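Local coordinates for rhamnose ABC transporter, periplasmic rhamnose-binding protein (Kribbella flavida, PDB 4KVF) that probably binds a sugar, most likely rhamnose, outside the cell membrane and delivers it to an ABC transporter for uptake, at residues D121-T126 / C135-I140; V102-P107 / S129-T134. All coordinates share one frame; numbering follows the deposited sequence.

Contact 1. Residues D121-T126 / C135-I140; sequences DIKVVT and CRDAFI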
# COMPACT_ATOMS: atom_id res chain seq x y z
N ASP A 121 26.01 6.78 -9.78
CA ASP A 121 25.03 7.81 -10.17
C ASP A 121 23.70 7.24 -10.63
O ASP A 121 22.91 7.90 -11.32
CB ASP A 121 25.60 8.80 -11.21
CG ASP A 121 24.82 10.11 -11.26
OD1 ASP A 121 24.50 10.66 -10.19
OD2 ASP A 121 24.51 10.58 -12.38
N ILE A 122 23.43 6.01 -10.21
CA ILE A 122 22.12 5.43 -10.43
C ILE A 122 21.23 5.91 -9.29
O ILE A 122 21.63 5.84 -8.13
CB ILE A 122 22.20 3.88 -10.40
CG1 ILE A 122 23.11 3.38 -11.50
CG2 ILE A 122 20.80 3.28 -10.55
CD1 ILE A 122 23.34 1.86 -11.49
N LYS A 123 20.04 6.41 -9.60
CA LYS A 123 19.10 6.80 -8.55
C LYS A 123 18.30 5.60 -8.04
O LYS A 123 17.85 4.76 -8.82
CB LYS A 123 18.18 7.93 -9.02
CG LYS A 123 18.93 9.16 -9.52
CD LYS A 123 19.85 9.74 -8.45
CE LYS A 123 20.91 10.63 -9.08
NZ LYS A 123 21.81 11.22 -8.04
N VAL A 124 18.12 5.54 -6.73
CA VAL A 124 17.43 4.41 -6.13
C VAL A 124 16.16 4.87 -5.42
O VAL A 124 16.21 5.70 -4.52
CB VAL A 124 18.34 3.67 -5.13
CG1 VAL A 124 17.56 2.61 -4.38
CG2 VAL A 124 19.52 3.05 -5.86
N VAL A 125 15.04 4.35 -5.88
CA VAL A 125 13.74 4.64 -5.30
C VAL A 125 13.14 3.33 -4.77
O VAL A 125 12.89 2.38 -5.52
CB VAL A 125 12.79 5.22 -6.36
CG1 VAL A 125 11.40 5.41 -5.78
CG2 VAL A 125 13.35 6.52 -6.90
N THR A 126 12.90 3.27 -3.48
CA THR A 126 12.24 2.11 -2.94
C THR A 126 10.73 2.30 -3.02
O THR A 126 10.23 3.41 -3.18
CB THR A 126 12.66 1.86 -1.48
OG1 THR A 126 12.55 3.10 -0.76
CG2 THR A 126 14.11 1.41 -1.42
N CYS A 135 20.33 4.23 2.17
CA CYS A 135 20.61 3.33 1.05
C CYS A 135 19.66 3.56 -0.12
O CYS A 135 19.60 2.74 -1.04
CB CYS A 135 20.52 1.87 1.50
SG CYS A 135 21.43 1.56 3.05
N ARG A 136 18.89 4.64 -0.08
CA ARG A 136 18.07 5.00 -1.22
C ARG A 136 17.82 6.51 -1.26
O ARG A 136 17.95 7.20 -0.25
CB ARG A 136 16.74 4.24 -1.22
CG ARG A 136 15.65 4.79 -0.29
CD ARG A 136 15.97 4.65 1.20
NE ARG A 136 14.80 5.06 1.97
CZ ARG A 136 14.55 6.30 2.37
NH1 ARG A 136 15.40 7.29 2.10
NH2 ARG A 136 13.43 6.56 3.04
N ASP A 137 17.48 7.03 -2.44
CA ASP A 137 17.26 8.47 -2.58
C ASP A 137 15.84 8.89 -2.19
O ASP A 137 15.65 9.98 -1.68
CB ASP A 137 17.58 8.90 -4.01
CG ASP A 137 19.02 8.61 -4.39
OD1 ASP A 137 19.91 9.34 -3.90
OD2 ASP A 137 19.25 7.64 -5.15
N ALA A 138 14.87 8.01 -2.43
CA ALA A 138 13.48 8.28 -2.07
C ALA A 138 12.72 6.98 -1.88
O ALA A 138 13.10 5.93 -2.41
CB ALA A 138 12.80 9.13 -3.14
N PHE A 139 11.63 7.06 -1.12
CA PHE A 139 10.77 5.91 -0.85
C PHE A 139 9.34 6.26 -1.21
O PHE A 139 8.79 7.25 -0.70
CB PHE A 139 10.87 5.52 0.63
CG PHE A 139 9.79 4.56 1.10
CD1 PHE A 139 9.55 3.37 0.43
CD2 PHE A 139 9.05 4.84 2.23
CE1 PHE A 139 8.57 2.49 0.87
CE2 PHE A 139 8.07 3.96 2.68
CZ PHE A 139 7.83 2.79 1.99
N ILE A 140 8.73 5.47 -2.09
CA ILE A 140 7.33 5.70 -2.41
C ILE A 140 6.46 4.88 -1.46
O ILE A 140 6.43 3.65 -1.53
CB ILE A 140 6.98 5.33 -3.87
CG1 ILE A 140 7.97 5.98 -4.84
CG2 ILE A 140 5.53 5.76 -4.19
CD1 ILE A 140 8.11 7.52 -4.66

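Contact 2. Residues V102-P107 / S129-T134; sequences VAANDP and SDAAKT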
# COMPACT_ATOMS: atom_id res chain seq x y z
N VAL A 102 12.88 -0.41 -6.37
CA VAL A 102 12.96 -1.70 -5.70
C VAL A 102 12.09 -1.78 -4.43
O VAL A 102 12.05 -0.85 -3.63
CB VAL A 102 14.44 -2.04 -5.37
CG1 VAL A 102 15.10 -0.90 -4.58
CG2 VAL A 102 14.55 -3.36 -4.61
N ALA A 103 11.41 -2.91 -4.26
CA ALA A 103 10.67 -3.16 -3.03
C ALA A 103 11.55 -4.06 -2.18
O ALA A 103 11.66 -5.25 -2.43
CB ALA A 103 9.34 -3.85 -3.32
N ALA A 104 12.21 -3.47 -1.18
CA ALA A 104 13.19 -4.20 -0.38
C ALA A 104 12.57 -5.22 0.58
O ALA A 104 11.73 -4.88 1.42
CB ALA A 104 14.08 -3.20 0.40
N ASN A 105 12.99 -6.48 0.48
CA ASN A 105 12.50 -7.51 1.39
C ASN A 105 13.10 -7.35 2.79
O ASN A 105 12.44 -7.64 3.79
CB ASN A 105 12.82 -8.90 0.86
CG ASN A 105 11.94 -9.28 -0.32
OD1 ASN A 105 10.80 -8.83 -0.42
ND2 ASN A 105 12.47 -10.10 -1.22
N ASP A 106 14.35 -6.90 2.83
CA ASP A 106 15.05 -6.61 4.08
C ASP A 106 15.64 -5.22 3.95
O ASP A 106 16.23 -4.90 2.92
CB ASP A 106 16.16 -7.63 4.33
CG ASP A 106 16.91 -7.35 5.61
OD1 ASP A 106 16.39 -7.69 6.68
OD2 ASP A 106 18.02 -6.76 5.54
N PRO A 107 15.48 -4.38 4.97
CA PRO A 107 15.95 -2.99 4.85
C PRO A 107 17.46 -2.85 4.71
O PRO A 107 17.94 -1.89 4.11
CB PRO A 107 15.49 -2.34 6.16
CG PRO A 107 14.40 -3.23 6.69
CD PRO A 107 14.75 -4.62 6.23
N SER A 129 7.98 -1.52 0.43
CA SER A 129 8.77 -1.73 1.63
C SER A 129 10.10 -1.01 1.46
O SER A 129 10.76 -1.14 0.43
CB SER A 129 9.00 -3.22 1.87
OG SER A 129 7.78 -3.87 2.15
N ASP A 130 10.48 -0.25 2.48
CA ASP A 130 11.62 0.65 2.37
C ASP A 130 12.93 -0.03 2.76
O ASP A 130 12.94 -1.04 3.48
CB ASP A 130 11.36 1.86 3.26
CG ASP A 130 12.24 3.04 2.93
OD1 ASP A 130 12.98 2.99 1.92
OD2 ASP A 130 12.15 4.04 3.67
N ALA A 131 14.04 0.53 2.28
CA ALA A 131 15.37 0.12 2.74
C ALA A 131 15.81 1.09 3.83
O ALA A 131 15.11 2.06 4.10
CB ALA A 131 16.36 0.13 1.57
N ALA A 132 16.95 0.82 4.47
CA ALA A 132 17.48 1.76 5.45
C ALA A 132 17.61 3.13 4.78
O ALA A 132 17.91 3.21 3.59
CB ALA A 132 18.83 1.29 5.98
N LYS A 133 17.37 4.19 5.54
CA LYS A 133 17.23 5.53 4.96
C LYS A 133 18.47 5.98 4.17
O LYS A 133 18.36 6.77 3.23
CB LYS A 133 16.87 6.56 6.04
CG LYS A 133 15.68 6.18 6.92
CD LYS A 133 14.41 5.94 6.10
CE LYS A 133 13.16 5.84 6.98
NZ LYS A 133 13.19 4.69 7.93
N THR A 134 19.62 5.45 4.55
CA THR A 134 20.90 5.82 3.93
C THR A 134 21.27 5.01 2.69
O THR A 134 22.41 5.09 2.23
CB THR A 134 22.05 5.68 4.95
OG1 THR A 134 22.04 4.36 5.49
CG2 THR A 134 21.88 6.69 6.09
O HOH W 1 12.29 -3.72 3.90

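Contact 1. Residues D121-T126 / C135-I140
K123 lays its CA and the bend of its side chain against D137 OD2, the oxygen that also receives the N-H of V124 at 2.9 Å. That bond is nearly straight (174°) and uses the anti lone pair; the carboxylate serves here as acceptor in place of a backbone carbonyl. V124 O accepts D137 N at 2.8 Å and, more weakly, A138 N; V124 CG1, anti to the backbone N (chi1 173°), packs against R136 CB. V125 stands opposite A138 in the parallel sheet of the lobe, where strands 123-127 and 138-141 are neighbours joined by a loop without a helix; its CG1 meets I140 CG1 at 3.6 Å. T126 closes the pairing through its backbone: its N donates to A138 O at 2.9 Å and its O receives I140 N at 2.8 Å. T126 OG1, hydrogen-bonded to D130 OD1, lies 3.2 Å from F139 CD1. An alanine in place of D137 would probably leave V124 N without its acceptor and R118, which salt-bridges D137 OD1, without that mate. D137 thus joins the start of strand 123-127 to helix 111-119: OD2 takes the V124 N-H and OD1 the charge of R118.

Contact 2. Residues V102-P107 / S129-T134
A104 meets S129 through its backbone: A104 N donates to S129 O at 3.2 Å, with the donor well above the carbonyl plane and an N-H...O angle of 141°, a bent bond. At the far end A132 N donates to P107 O at 2.9 Å, straighter at 164° though again above the carbonyl plane. Between these two direct bonds a water bridges the loops, giving one hydrogen to A104 O and the other to D130 O, each at 2.8 Å, so two carbonyls that both accept are joined by a shared donor. Small apolar groups flank these bonds. A104 CB lies near D130 O and 4.2 Å from A131 CB, while the ring of P107 sets its CB beside D130 O and A132 N. S129 CB presses against A104 O at 3.2 Å; its OG, anti to the carbonyl carbon (chi1 -65°), bonds to K47 NZ. The side chain of D130 leaves the backbone away from the 102-107 loop, and its OD1, which also serves T126 and R136, takes a weak bond from A131 N. Q85 satisfies both A103 O and N105 N, and D106 OD2 accepts N108 N and A109 N just ahead of helix 111-119. Consistent with the periplasmic binding protein family, the contact joins two loops at the C-terminal ends of adjacent strands of a six-stranded parallel sheet: 102-107 runs toward helix 111-119 from strand 99-102, while the loop 129-134 leads from strand 123-127 toward strand 138-141.

Contact 1 is buried sheet interior, whereas contact 2 is partly buried, where the loops leave the same six-stranded parallel sheet. Strand 123-127 is common ground: it pairs with 138-141 in contact 1 and, on its other side, with 99-102, whose V102 N lies 2.9 Å from V125 O. Backbone bonds carry both contacts, but contact 1 adds valine and isoleucine packing and an aspartate acceptor, while contact 2 relies on small alanines, a proline and a bridging water. D130 connects them directly, its OD1 forming a salt bridge with R136 NE at 2.8 Å and its carboxylate carbon touching F139 CG, so the loop of contact 2 is fastened to the segments of contact 1.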